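Local coordinates for protein beta-1,4-galactanase (PDB 1HJQ) that specifically hydrolyses beta-1,4-galactosidic linkages in type I arabinogalactans, as a family 53 glycoside hydrolase, at residues Leu74-Asn79 with Asn118-Ala123; Val44-Trp49 with Arg67-Ala72; Trp162-Ser167 with Pro173-His178; Ser10-Glu15 with Val20-Val25; Asn232-Ser235 with Glu240-Val243. All blocks are in the same frame, centred on the assembly; numbering follows the deposited sequence.

Contact 1: Leu74-Asn79 with Asn118-Ala123; sequences LGLYIN and NRFADA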
# COMPACT_ATOMS: atom_id res chain seq x y z
N LEU A 74 7.23 1.48 -15.21
CA LEU A 74 6.52 1.79 -13.98
C LEU A 74 7.45 1.82 -12.76
O LEU A 74 8.37 1.00 -12.64
CB LEU A 74 5.41 0.76 -13.75
CG LEU A 74 4.50 0.58 -14.96
CD1 LEU A 74 3.53 -0.55 -14.72
CD2 LEU A 74 3.75 1.88 -15.22
N GLY A 75 7.21 2.77 -11.87
CA GLY A 75 8.01 2.87 -10.67
C GLY A 75 7.65 1.75 -9.71
O GLY A 75 6.64 1.06 -9.88
N LEU A 76 8.47 1.58 -8.68
CA LEU A 76 8.26 0.52 -7.72
C LEU A 76 8.06 0.98 -6.27
O LEU A 76 8.81 1.82 -5.76
CB LEU A 76 9.44 -0.45 -7.79
CG LEU A 76 9.43 -1.66 -6.87
CD1 LEU A 76 8.24 -2.56 -7.20
CD2 LEU A 76 10.73 -2.43 -7.02
N TYR A 77 7.05 0.43 -5.63
CA TYR A 77 6.73 0.72 -4.24
C TYR A 77 6.65 -0.65 -3.55
O TYR A 77 5.69 -1.41 -3.75
CB TYR A 77 5.39 1.48 -4.19
CG TYR A 77 4.67 1.62 -2.84
CD1 TYR A 77 5.19 1.06 -1.67
CD2 TYR A 77 3.43 2.25 -2.77
CE1 TYR A 77 4.48 1.13 -0.47
CE2 TYR A 77 2.72 2.33 -1.58
CZ TYR A 77 3.24 1.77 -0.43
OH TYR A 77 2.49 1.82 0.73
N ILE A 78 7.69 -0.97 -2.78
CA ILE A 78 7.77 -2.24 -2.07
C ILE A 78 7.05 -2.11 -0.73
O ILE A 78 7.36 -1.24 0.07
CB ILE A 78 9.24 -2.66 -1.82
CG1 ILE A 78 9.92 -2.99 -3.16
CG2 ILE A 78 9.30 -3.88 -0.89
CD1 ILE A 78 9.41 -4.26 -3.84
N ASN A 79 6.09 -3.00 -0.51
CA ASN A 79 5.27 -3.00 0.69
C ASN A 79 5.56 -4.22 1.58
O ASN A 79 5.00 -5.29 1.37
CB ASN A 79 3.80 -2.98 0.25
CG ASN A 79 2.83 -3.32 1.36
OD1 ASN A 79 1.78 -3.90 1.09
ND2 ASN A 79 3.15 -2.96 2.60
N ASN A 118 18.87 -5.28 -0.76
CA ASN A 118 20.06 -5.56 -1.55
C ASN A 118 19.72 -6.54 -2.66
O ASN A 118 20.40 -6.60 -3.68
CB ASN A 118 21.17 -6.13 -0.67
CG ASN A 118 21.94 -5.05 0.06
OD1 ASN A 118 22.25 -4.01 -0.51
ND2 ASN A 118 22.28 -5.30 1.32
N ARG A 119 18.66 -7.30 -2.46
CA ARG A 119 18.23 -8.27 -3.46
C ARG A 119 17.81 -7.52 -4.72
O ARG A 119 18.13 -7.93 -5.84
CB ARG A 119 17.07 -9.08 -2.91
CG ARG A 119 16.77 -10.31 -3.71
CD ARG A 119 17.89 -11.33 -3.63
NE ARG A 119 17.61 -12.44 -4.54
CZ ARG A 119 16.67 -13.36 -4.34
NH1 ARG A 119 15.91 -13.32 -3.25
NH2 ARG A 119 16.47 -14.30 -5.25
N PHE A 120 17.11 -6.40 -4.54
CA PHE A 120 16.68 -5.59 -5.68
C PHE A 120 17.88 -4.83 -6.26
O PHE A 120 18.04 -4.75 -7.48
CB PHE A 120 15.61 -4.59 -5.25
CG PHE A 120 14.27 -5.21 -5.02
CD1 PHE A 120 13.87 -5.60 -3.75
CD2 PHE A 120 13.40 -5.42 -6.08
CE1 PHE A 120 12.64 -6.21 -3.54
CE2 PHE A 120 12.16 -6.03 -5.89
CZ PHE A 120 11.78 -6.42 -4.61
N ALA A 121 18.72 -4.29 -5.38
CA ALA A 121 19.90 -3.55 -5.80
C ALA A 121 20.78 -4.41 -6.69
O ALA A 121 21.17 -4.00 -7.78
CB ALA A 121 20.68 -3.09 -4.58
N ASP A 122 21.10 -5.61 -6.21
CA ASP A 122 21.95 -6.53 -6.96
C ASP A 122 21.29 -6.96 -8.26
O ASP A 122 21.97 -7.28 -9.24
CB ASP A 122 22.27 -7.77 -6.12
CG ASP A 122 23.03 -7.44 -4.85
OD1 ASP A 122 23.63 -6.33 -4.77
OD2 ASP A 122 23.05 -8.29 -3.93
N ALA A 123 19.96 -6.96 -8.27
CA ALA A 123 19.21 -7.36 -9.45
C ALA A 123 19.11 -6.20 -10.44
O ALA A 123 18.66 -6.38 -11.56
CB ALA A 123 17.83 -7.81 -9.06
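Asp122 N donates to Asn118 O at 2.8 Å, closing the helical turn from which Phe120 reaches across to Leu76 and Ile78 of the strand. Those three side chains make up the whole contact, and it is apolar throughout. Phe120 sends its ring out with CG opposite its own carbonyl carbon (chi1 -74°), and the far end of the ring arrives at the strand. There Ile78 meets it from the opposite direction. Ile78 CG1 lies over one face of the ring, 4.2 Å from Phe120 CZ, and its terminal methyl CD1 is close to CZ as well as to CE1 and CE2. The bend at chi2 of Ile78 (-69°) is what folds that methyl round to the ring. Leu76, two residues earlier on the same side of the strand, crosses the phenyl group at about a right angle. Its CD2 is 4.0 Å from Phe120 CE2 and 4.1 Å from Phe120 CD2, in an oblique approach.

In the eight-stranded parallel (beta/alpha)8 barrel of this enzyme, strand 75-80 is the third strand and helix 102-123 is the next long helix along the chain. The ring spans a wide gap, since the nearest CA atoms, of Ile78 and Phe120, are 10.2 Å apart. Helix 59-71 packs against the same side chains, with Ala66 touching both Leu76 and Phe120. Ile125 also touches the ring, while Val127 packs against Ile78. The backbone N of Leu76 is hydrogen-bonded to Asp128 OD2.

Contact 2: Val44-Trp49 with Arg67-Ala72; sequences VRQRVW and RRAKAA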
# COMPACT_ATOMS: atom_id res chain seq x y z
N VAL A 44 3.75 0.80 -9.41
CA VAL A 44 3.01 -0.33 -8.87
C VAL A 44 3.46 -0.59 -7.43
O VAL A 44 4.61 -0.36 -7.07
CB VAL A 44 3.23 -1.61 -9.72
CG1 VAL A 44 2.57 -1.44 -11.07
CG2 VAL A 44 4.71 -1.89 -9.88
N ARG A 45 2.52 -1.06 -6.62
CA ARG A 45 2.78 -1.38 -5.22
C ARG A 45 2.80 -2.90 -5.14
O ARG A 45 1.92 -3.56 -5.69
CB ARG A 45 1.66 -0.80 -4.35
CG ARG A 45 1.77 -1.07 -2.85
CD ARG A 45 0.65 -0.33 -2.14
NE ARG A 45 0.61 -0.55 -0.70
CZ ARG A 45 -0.18 -1.43 -0.09
NH1 ARG A 45 -1.02 -2.18 -0.79
NH2 ARG A 45 -0.14 -1.53 1.23
N GLN A 46 3.81 -3.46 -4.48
CA GLN A 46 3.91 -4.91 -4.37
C GLN A 46 4.11 -5.33 -2.92
O GLN A 46 4.98 -4.81 -2.23
CB GLN A 46 5.07 -5.43 -5.23
CG GLN A 46 4.97 -5.10 -6.73
CD GLN A 46 6.08 -5.74 -7.55
OE1 GLN A 46 6.14 -5.60 -8.77
NE2 GLN A 46 6.98 -6.46 -6.88
N ARG A 47 3.29 -6.26 -2.44
CA ARG A 47 3.41 -6.72 -1.07
C ARG A 47 4.48 -7.81 -0.99
O ARG A 47 4.60 -8.65 -1.88
CB ARG A 47 2.07 -7.25 -0.56
CG ARG A 47 1.38 -8.25 -1.48
CD ARG A 47 0.23 -8.95 -0.76
NE ARG A 47 -0.57 -9.77 -1.67
CZ ARG A 47 -1.46 -9.27 -2.52
NH1 ARG A 47 -1.66 -7.96 -2.57
NH2 ARG A 47 -2.15 -10.07 -3.32
N VAL A 48 5.27 -7.79 0.09
CA VAL A 48 6.34 -8.76 0.28
C VAL A 48 6.20 -9.50 1.60
O VAL A 48 6.18 -8.89 2.66
CB VAL A 48 7.71 -8.08 0.25
CG1 VAL A 48 8.82 -9.11 0.29
CG2 VAL A 48 7.82 -7.21 -0.98
N TRP A 49 6.11 -10.83 1.52
CA TRP A 49 5.99 -11.67 2.71
C TRP A 49 7.30 -12.43 2.91
O TRP A 49 7.99 -12.77 1.94
CB TRP A 49 4.83 -12.66 2.56
CG TRP A 49 3.48 -12.01 2.49
CD1 TRP A 49 3.20 -10.69 2.71
CD2 TRP A 49 2.23 -12.64 2.20
NE1 TRP A 49 1.85 -10.46 2.58
CE2 TRP A 49 1.23 -11.64 2.26
CE3 TRP A 49 1.86 -13.96 1.89
CZ2 TRP A 49 -0.12 -11.92 2.03
CZ3 TRP A 49 0.51 -14.23 1.66
CH2 TRP A 49 -0.46 -13.22 1.73
N ARG A 67 11.01 -6.49 -12.08
CA ARG A 67 11.66 -6.48 -13.38
C ARG A 67 10.62 -6.20 -14.46
O ARG A 67 10.85 -5.37 -15.34
CB ARG A 67 12.35 -7.83 -13.60
CG ARG A 67 13.37 -7.83 -14.71
CD ARG A 67 14.14 -9.14 -14.70
NE ARG A 67 15.08 -9.21 -13.58
CZ ARG A 67 15.44 -10.35 -12.99
NH1 ARG A 67 14.93 -11.50 -13.41
NH2 ARG A 67 16.31 -10.34 -11.99
N ARG A 68 9.48 -6.87 -14.38
CA ARG A 68 8.42 -6.65 -15.37
C ARG A 68 7.88 -5.23 -15.28
O ARG A 68 7.72 -4.56 -16.30
CB ARG A 68 7.27 -7.65 -15.15
CG ARG A 68 7.56 -9.05 -15.69
CD ARG A 68 6.43 -10.02 -15.37
NE ARG A 68 5.14 -9.56 -15.88
CZ ARG A 68 4.01 -10.26 -15.81
NH1 ARG A 68 4.02 -11.47 -15.26
NH2 ARG A 68 2.88 -9.76 -16.29
N ALA A 69 7.60 -4.77 -14.07
CA ALA A 69 7.07 -3.43 -13.86
C ALA A 69 8.00 -2.37 -14.45
O ALA A 69 7.55 -1.39 -15.04
CB ALA A 69 6.88 -3.18 -12.37
N LYS A 70 9.30 -2.59 -14.28
CA LYS A 70 10.32 -1.69 -14.78
C LYS A 70 10.33 -1.67 -16.32
O LYS A 70 10.44 -0.60 -16.94
CB LYS A 70 11.69 -2.14 -14.26
CG LYS A 70 12.88 -1.30 -14.72
CD LYS A 70 14.19 -2.00 -14.35
CE LYS A 70 15.41 -1.19 -14.78
NZ LYS A 70 16.68 -1.93 -14.48
N ALA A 71 10.20 -2.83 -16.95
CA ALA A 71 10.20 -2.89 -18.40
C ALA A 71 9.08 -2.03 -18.98
O ALA A 71 9.21 -1.48 -20.07
CB ALA A 71 10.05 -4.33 -18.88
N ALA A 72 7.97 -1.91 -18.25
CA ALA A 72 6.85 -1.11 -18.71
C ALA A 72 6.99 0.33 -18.23
O ALA A 72 6.04 1.10 -18.29
CB ALA A 72 5.54 -1.71 -18.22
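Val44 and Ala69 face each other almost directly: both point their CB toward the opposite segment, and Val44 CG2 comes to 3.5 Å from Ala69 CB. Only one branch of the valine does this work. With CG1 placed opposite the carbonyl carbon (chi1 -68°), CG2 falls between the backbone N and the carbonyl carbon, and from there it projects at the helix. Ala69 answers with a single methyl, consistent with the close approach of strand and helix; the CA atoms of the two residues are 7.1 Å apart.

Gln46, two residues on and on the same side of the strand, runs past the alanine with its chain extended beyond CB (chi2 -175°). The amide end brings OE1 to 4.4 Å from Ala69 CB, a loose packing contact and no polar bond. That amide is held from elsewhere: OE1 accepts from Trp9 NE1 and NE2 donates to Asn62 O, so both ends of a buried polar group have partners.

Alternation along the strand sends Arg45 the other way, into the barrel, where it forms salt bridges with Asp8 and with Glu245, probably the catalytic nucleophile. On the outer side, Leu36 of helix 32-38 packs on Val44, and Leu65 of helix 59-71 packs on Gln46. The contact thus belongs to the beta-alpha-beta unit of strand 43-48, helix 59-71 and strand 75-80, the helix lying over the barrel wall where Gln46 also touches Leu76 of the adjoining strand.

Contact 3: Trp162-Ser167 with Pro173-His178; sequences WGVKDS and PKIMVH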
# COMPACT_ATOMS: atom_id res chain seq x y z
N TRP A 162 16.84 1.50 8.78
CA TRP A 162 18.25 1.42 8.47
C TRP A 162 18.65 0.24 7.62
O TRP A 162 19.69 0.27 6.95
CB TRP A 162 19.09 1.48 9.74
CG TRP A 162 19.21 2.89 10.19
CD1 TRP A 162 18.29 3.61 10.88
CD2 TRP A 162 20.24 3.80 9.80
NE1 TRP A 162 18.67 4.93 10.94
CE2 TRP A 162 19.86 5.08 10.29
CE3 TRP A 162 21.43 3.68 9.08
CZ2 TRP A 162 20.64 6.22 10.08
CZ3 TRP A 162 22.21 4.82 8.87
CH2 TRP A 162 21.81 6.07 9.37
N GLY A 163 17.83 -0.80 7.62
CA GLY A 163 18.13 -1.94 6.78
C GLY A 163 18.06 -1.40 5.36
O GLY A 163 18.78 -1.83 4.46
N VAL A 164 17.19 -0.42 5.17
CA VAL A 164 17.01 0.22 3.87
C VAL A 164 18.17 1.18 3.64
O VAL A 164 18.80 1.17 2.59
CB VAL A 164 15.69 1.02 3.81
CG1 VAL A 164 15.54 1.66 2.43
CG2 VAL A 164 14.52 0.11 4.12
N LYS A 165 18.45 2.00 4.64
CA LYS A 165 19.51 2.97 4.50
C LYS A 165 20.88 2.36 4.23
O LYS A 165 21.63 2.89 3.42
CB LYS A 165 19.57 3.86 5.74
CG LYS A 165 18.33 4.74 5.90
CD LYS A 165 18.43 5.62 7.16
CE LYS A 165 17.21 6.50 7.30
NZ LYS A 165 17.07 7.41 6.12
N ASP A 166 21.20 1.24 4.88
CA ASP A 166 22.49 0.59 4.68
C ASP A 166 22.59 -0.33 3.46
O ASP A 166 23.60 -0.99 3.27
CB ASP A 166 22.89 -0.23 5.91
CG ASP A 166 23.17 0.62 7.13
OD1 ASP A 166 23.47 1.82 6.97
OD2 ASP A 166 23.10 0.08 8.25
N SER A 167 21.55 -0.40 2.64
CA SER A 167 21.59 -1.29 1.48
C SER A 167 22.32 -0.67 0.29
O SER A 167 22.67 0.50 0.30
CB SER A 167 20.17 -1.66 1.05
OG SER A 167 19.50 -0.54 0.49
N PRO A 173 15.30 4.59 -1.63
CA PRO A 173 13.86 4.83 -1.75
C PRO A 173 13.35 5.61 -0.55
O PRO A 173 13.99 5.63 0.50
CB PRO A 173 13.29 3.42 -1.77
CG PRO A 173 14.21 2.70 -0.85
CD PRO A 173 15.56 3.17 -1.33
N LYS A 174 12.21 6.27 -0.72
CA LYS A 174 11.62 7.02 0.37
C LYS A 174 11.07 5.98 1.33
O LYS A 174 10.38 5.05 0.93
CB LYS A 174 10.49 7.90 -0.16
CG LYS A 174 10.98 8.90 -1.19
CD LYS A 174 9.90 9.87 -1.61
CE LYS A 174 10.48 10.94 -2.52
NZ LYS A 174 9.52 12.06 -2.72
N ILE A 175 11.39 6.14 2.61
CA ILE A 175 10.92 5.20 3.60
C ILE A 175 9.56 5.66 4.10
O ILE A 175 9.39 6.81 4.49
CB ILE A 175 11.92 5.10 4.75
CG1 ILE A 175 13.28 4.66 4.18
CG2 ILE A 175 11.42 4.11 5.79
CD1 ILE A 175 14.44 4.75 5.16
N MET A 176 8.59 4.75 4.07
CA MET A 176 7.23 5.06 4.46
C MET A 176 6.68 4.24 5.63
O MET A 176 7.00 3.06 5.77
CB MET A 176 6.30 4.88 3.25
CG MET A 176 4.82 4.99 3.58
SD MET A 176 3.76 4.29 2.31
CE MET A 176 3.97 5.51 0.98
N VAL A 177 5.87 4.88 6.46
CA VAL A 177 5.21 4.22 7.58
C VAL A 177 3.75 4.22 7.15
O VAL A 177 3.18 5.26 6.83
CB VAL A 177 5.39 4.99 8.91
CG1 VAL A 177 4.46 4.41 9.98
CG2 VAL A 177 6.85 4.87 9.37
N HIS A 178 3.17 3.02 7.12
CA HIS A 178 1.80 2.83 6.67
C HIS A 178 0.81 2.47 7.78
O HIS A 178 0.98 1.47 8.48
CB HIS A 178 1.80 1.75 5.57
CG HIS A 178 0.44 1.36 5.09
ND1 HIS A 178 -0.66 2.17 5.22
CD2 HIS A 178 0.02 0.25 4.43
CE1 HIS A 178 -1.71 1.57 4.68
NE2 HIS A 178 -1.32 0.41 4.19
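Val164 sets its CG1 trans to its own backbone N (chi1 -180°), and this turns the methyl toward Pro173 and Ile175. Ile175 keeps CG1 opposite its carbonyl carbon and then runs out straight (chi2 169°), carrying CD1 to the helix, where the chain of Lys165 runs past it.

Val164 CG1 is the hub on the helix side. It is 3.7 Å from Pro173 CG and 4.1 Å from Ile175 CG1, so one methyl serves both the proline ring and the isoleucine. Lys165 crosses Ile175 at about a right angle and touches it along its length: CG is 4.0 Å from Ile175 CD1, and CE is about as near. Lys165 NZ is also 3.9 Å from Ile175 CD1, a packing contact and not a polar bond. The lysine CD sits over the centre of the Trp162 ring, 3.5 Å above the plane, so the methylenes run between an indole face and an isoleucine methyl.

The helix end is tied off beside this packing. Val164 O takes two donors from one residue, Ser167 OG at 2.8 Å and Ser167 N at 3.2 Å, which holds the chain as it leaves the helix.

Thr113 of helix 102-123 also touches Val164, and Ile132 of the neighbouring strand touches Ile175. Helix 150-165 packing on strand 174-179 in this way is the outer helix-on-strand layer of a TIM barrel; farther up the strand, His178 points inward and is hydrogen-bonded to Glu245.

Contact 4: Ser10-Glu15 with Val20-Val25; sequences SSVMVE and VRYKNV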
# COMPACT_ATOMS: atom_id res chain seq x y z
N SER A 10 0.07 -6.91 -6.91
CA SER A 10 0.72 -8.11 -6.38
C SER A 10 0.17 -9.45 -6.85
O SER A 10 0.92 -10.39 -7.09
CB SER A 10 0.72 -8.05 -4.85
OG SER A 10 1.34 -6.86 -4.38
N SER A 11 -1.15 -9.55 -7.01
CA SER A 11 -1.76 -10.80 -7.42
C SER A 11 -1.58 -11.19 -8.89
O SER A 11 -1.90 -12.32 -9.28
CB SER A 11 -3.25 -10.74 -7.14
OG SER A 11 -3.85 -9.78 -7.99
N VAL A 12 -1.05 -10.28 -9.69
CA VAL A 12 -0.91 -10.54 -11.12
C VAL A 12 -0.42 -11.93 -11.56
O VAL A 12 -1.05 -12.55 -12.42
CB VAL A 12 -0.04 -9.46 -11.79
CG1 VAL A 12 1.36 -9.50 -11.22
CG2 VAL A 12 -0.03 -9.67 -13.29
N MET A 13 0.68 -12.43 -11.00
CA MET A 13 1.18 -13.74 -11.43
C MET A 13 0.33 -14.90 -10.94
O MET A 13 0.20 -15.91 -11.62
CB MET A 13 2.64 -13.95 -10.99
CG MET A 13 3.62 -13.12 -11.79
SD MET A 13 5.30 -13.78 -11.73
CE MET A 13 5.76 -13.41 -10.03
N VAL A 14 -0.25 -14.75 -9.75
CA VAL A 14 -1.11 -15.80 -9.21
C VAL A 14 -2.29 -15.92 -10.16
O VAL A 14 -2.76 -17.02 -10.43
CB VAL A 14 -1.60 -15.44 -7.78
CG1 VAL A 14 -2.63 -16.43 -7.32
CG2 VAL A 14 -0.43 -15.41 -6.82
N GLU A 15 -2.75 -14.79 -10.67
CA GLU A 15 -3.87 -14.80 -11.60
C GLU A 15 -3.47 -15.39 -12.94
O GLU A 15 -4.23 -16.17 -13.53
CB GLU A 15 -4.43 -13.39 -11.79
CG GLU A 15 -5.22 -12.89 -10.59
CD GLU A 15 -6.45 -13.73 -10.33
OE1 GLU A 15 -6.32 -14.96 -10.17
OE2 GLU A 15 -7.56 -13.16 -10.29
N VAL A 20 -5.76 -16.44 -16.08
CA VAL A 20 -6.33 -15.13 -16.41
C VAL A 20 -5.58 -14.40 -17.51
O VAL A 20 -4.36 -14.42 -17.56
CB VAL A 20 -6.36 -14.21 -15.18
CG1 VAL A 20 -6.81 -12.82 -15.58
CG2 VAL A 20 -7.28 -14.80 -14.11
N ARG A 21 -6.32 -13.74 -18.39
CA ARG A 21 -5.74 -12.96 -19.48
C ARG A 21 -6.31 -11.55 -19.42
O ARG A 21 -7.53 -11.37 -19.36
CB ARG A 21 -6.06 -13.58 -20.83
CG ARG A 21 -5.45 -14.95 -21.03
CD ARG A 21 -3.94 -14.87 -21.15
NE ARG A 21 -3.47 -15.92 -22.05
CZ ARG A 21 -3.44 -17.20 -21.74
NH1 ARG A 21 -3.83 -17.59 -20.53
NH2 ARG A 21 -3.04 -18.10 -22.63
N TYR A 22 -5.43 -10.56 -19.43
CA TYR A 22 -5.85 -9.16 -19.36
C TYR A 22 -5.84 -8.46 -20.70
O TYR A 22 -5.03 -8.77 -21.58
CB TYR A 22 -4.95 -8.41 -18.38
CG TYR A 22 -5.07 -8.89 -16.95
CD1 TYR A 22 -6.22 -8.63 -16.20
CD2 TYR A 22 -4.03 -9.62 -16.35
CE1 TYR A 22 -6.34 -9.09 -14.89
CE2 TYR A 22 -4.14 -10.08 -15.04
CZ TYR A 22 -5.30 -9.81 -14.31
OH TYR A 22 -5.42 -10.28 -13.02
N LYS A 23 -6.73 -7.49 -20.86
CA LYS A 23 -6.82 -6.71 -22.08
C LYS A 23 -7.13 -5.28 -21.68
O LYS A 23 -7.67 -5.04 -20.61
CB LYS A 23 -7.95 -7.22 -22.97
CG LYS A 23 -7.96 -8.73 -23.22
CD LYS A 23 -8.57 -9.50 -22.06
CE LYS A 23 -8.51 -10.99 -22.35
NZ LYS A 23 -9.16 -11.79 -21.27
N ASN A 24 -6.79 -4.32 -22.54
CA ASN A 24 -7.12 -2.93 -22.23
C ASN A 24 -8.60 -2.78 -22.54
O ASN A 24 -9.29 -3.77 -22.78
CB ASN A 24 -6.27 -1.96 -23.06
CG ASN A 24 -6.27 -2.29 -24.55
OD1 ASN A 24 -7.25 -2.80 -25.10
ND2 ASN A 24 -5.17 -1.97 -25.22
N VAL A 25 -9.11 -1.55 -22.55
CA VAL A 25 -10.53 -1.31 -22.82
C VAL A 25 -10.98 -1.80 -24.19
O VAL A 25 -12.16 -2.05 -24.40
CB VAL A 25 -10.92 0.19 -22.77
CG1 VAL A 25 -12.22 0.37 -22.00
CG2 VAL A 25 -9.81 1.00 -22.18
O HOH W 1 -3.81 -9.17 -10.57
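The Tyr22 ring has Val20 CG1 on one face, 3.6 Å above the plane and offset toward the rim, while Glu15 CB and Val12 CG2 of the helix come at it obliquely. Phe316 adds an edge-to-face ring pair. Glu15 crosses the tyrosine at about a right angle, its carboxylate plane turned 61° from the ring plane.

Here the loop that follows helix 12-17 folds back onto that helix, just beyond the first strand of the (beta/alpha)8 barrel. One backbone bond fixes the return: Val20 N donates to Glu15 O at 3.0 Å, nearly straight at 162°, with the donor tilted well away from the carbonyl plane. Val20 is thereby set beside the glutamate, and its CG2 is 3.9 Å from Glu15 CB. The glutamate chain bends at chi2 (-64°) so that CD also passes Val20 CG2, while its OE2 accepts from His302 N, outside this pair. Val12 touches more lightly, CG2 to Tyr22 CE2 at 4.5 Å, and the helix 32-38 residues Leu32 and Ile35 pack on the tyrosine.

Tyr22 OH packs 3.5 Å from Glu15 CB. Its hydrogen-bond partners are Ala299 O and a water that links the two segments, donating to Ser11 OG at 2.7 Å and to Tyr22 OH at 3.1 Å.

Contact 5: Asn232-Ser235 with Glu240-Val243; sequences NMVS and EVAV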
# COMPACT_ATOMS: atom_id res chain seq x y z
N ASN A 232 -3.21 17.90 9.01
CA ASN A 232 -2.72 17.86 10.38
C ASN A 232 -1.39 17.10 10.46
O ASN A 232 -0.45 17.54 11.13
CB ASN A 232 -3.73 17.19 11.31
CG ASN A 232 -5.00 18.01 11.48
OD1 ASN A 232 -5.06 19.18 11.12
ND2 ASN A 232 -6.03 17.38 12.04
N MET A 233 -1.33 15.96 9.78
CA MET A 233 -0.13 15.13 9.77
C MET A 233 1.05 15.89 9.17
O MET A 233 2.12 15.98 9.77
CB MET A 233 -0.38 13.85 8.97
CG MET A 233 -1.44 12.93 9.57
SD MET A 233 -1.96 11.60 8.45
CE MET A 233 -0.35 10.82 8.08
N VAL A 234 0.83 16.44 7.97
CA VAL A 234 1.85 17.19 7.26
C VAL A 234 2.39 18.38 8.06
O VAL A 234 3.59 18.54 8.23
CB VAL A 234 1.31 17.71 5.91
CG1 VAL A 234 2.32 18.63 5.26
CG2 VAL A 234 1.00 16.53 4.99
N SER A 235 1.48 19.21 8.57
CA SER A 235 1.86 20.39 9.35
C SER A 235 2.59 20.02 10.63
O SER A 235 3.41 20.79 11.13
CB SER A 235 0.61 21.21 9.69
OG SER A 235 0.96 22.34 10.47
N GLU A 240 6.01 13.62 3.52
CA GLU A 240 5.16 13.53 2.33
C GLU A 240 4.07 12.51 2.67
O GLU A 240 4.31 11.54 3.40
CB GLU A 240 5.95 13.05 1.10
CG GLU A 240 6.98 14.03 0.59
CD GLU A 240 7.51 13.65 -0.78
OE1 GLU A 240 7.97 12.50 -0.94
OE2 GLU A 240 7.48 14.49 -1.71
N VAL A 241 2.88 12.73 2.15
CA VAL A 241 1.76 11.86 2.45
C VAL A 241 1.16 11.20 1.21
O VAL A 241 1.34 11.69 0.09
CB VAL A 241 0.67 12.67 3.19
CG1 VAL A 241 -0.58 11.88 3.32
CG2 VAL A 241 1.18 13.05 4.56
N ALA A 242 0.44 10.10 1.41
CA ALA A 242 -0.18 9.41 0.28
C ALA A 242 -1.18 8.36 0.70
O ALA A 242 -1.05 7.74 1.76
CB ALA A 242 0.90 8.76 -0.59
N VAL A 243 -2.20 8.18 -0.13
CA VAL A 243 -3.20 7.15 0.11
C VAL A 243 -2.62 5.96 -0.62
O VAL A 243 -2.53 5.94 -1.85
CB VAL A 243 -4.56 7.51 -0.51
CG1 VAL A 243 -5.45 6.29 -0.53
CG2 VAL A 243 -5.21 8.62 0.29
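Strand 208-212, helix 223-237 and strand 240-245 form a beta-alpha-beta unit of the barrel, and here Val234 and Met233 from the last turns of the helix meet Val241 at the start of the closing strand. Val241 points straight at the helix. Its CG2 does the touching, placed opposite the carbonyl carbon while CG1 stands anti to the backbone N (chi1 171°). Val234 holds the same rotamer, so the two valines present matching branches: Val234 CG2 lies 3.5 Å from Val241 CG2, methyl against methyl, with the side chains passing at a slant.

Met233 comes from the neighbouring position on the helix. A turn at chi3 (56°) leads its CE round to 4.4 Å from Val241 CG2, a looser approach, so that one valine methyl takes both helix residues.

Around this group, Leu230 of the same helix also reaches Val241, Met209 and Trp185 pack on Met233, and Val287 packs on Val234. With carbon groups alone meeting between the segments, the attraction is dispersion and the exclusion of water, and the fit depends on shape rather than on any directional bond.

How the contacts relate
Along the chain the order is contact 4, contact 2, contact 1, contact 3 and contact 5, each closing before the next opens. All but contact 4 reach the same closed parallel sheet, packing outer helices on strands of the (beta/alpha)8 barrel. Contacts 1 and 2 are closest, their centres 8 Å apart on adjoining strands, where Asn79 N probably bonds to Gln46 O. Contact 4 meets contact 2 through Ser10 OG and Arg47 N, a probable hydrogen bond. Contacts 3 and 5, 18 Å apart between centres, are joined by the salt bridge of Lys174 and Glu240. Contacts 4 and 5 lie 32 Å apart on opposite sides of the centre; four contacts sample the barrel wall, and contact 4 a loop beyond its first strand.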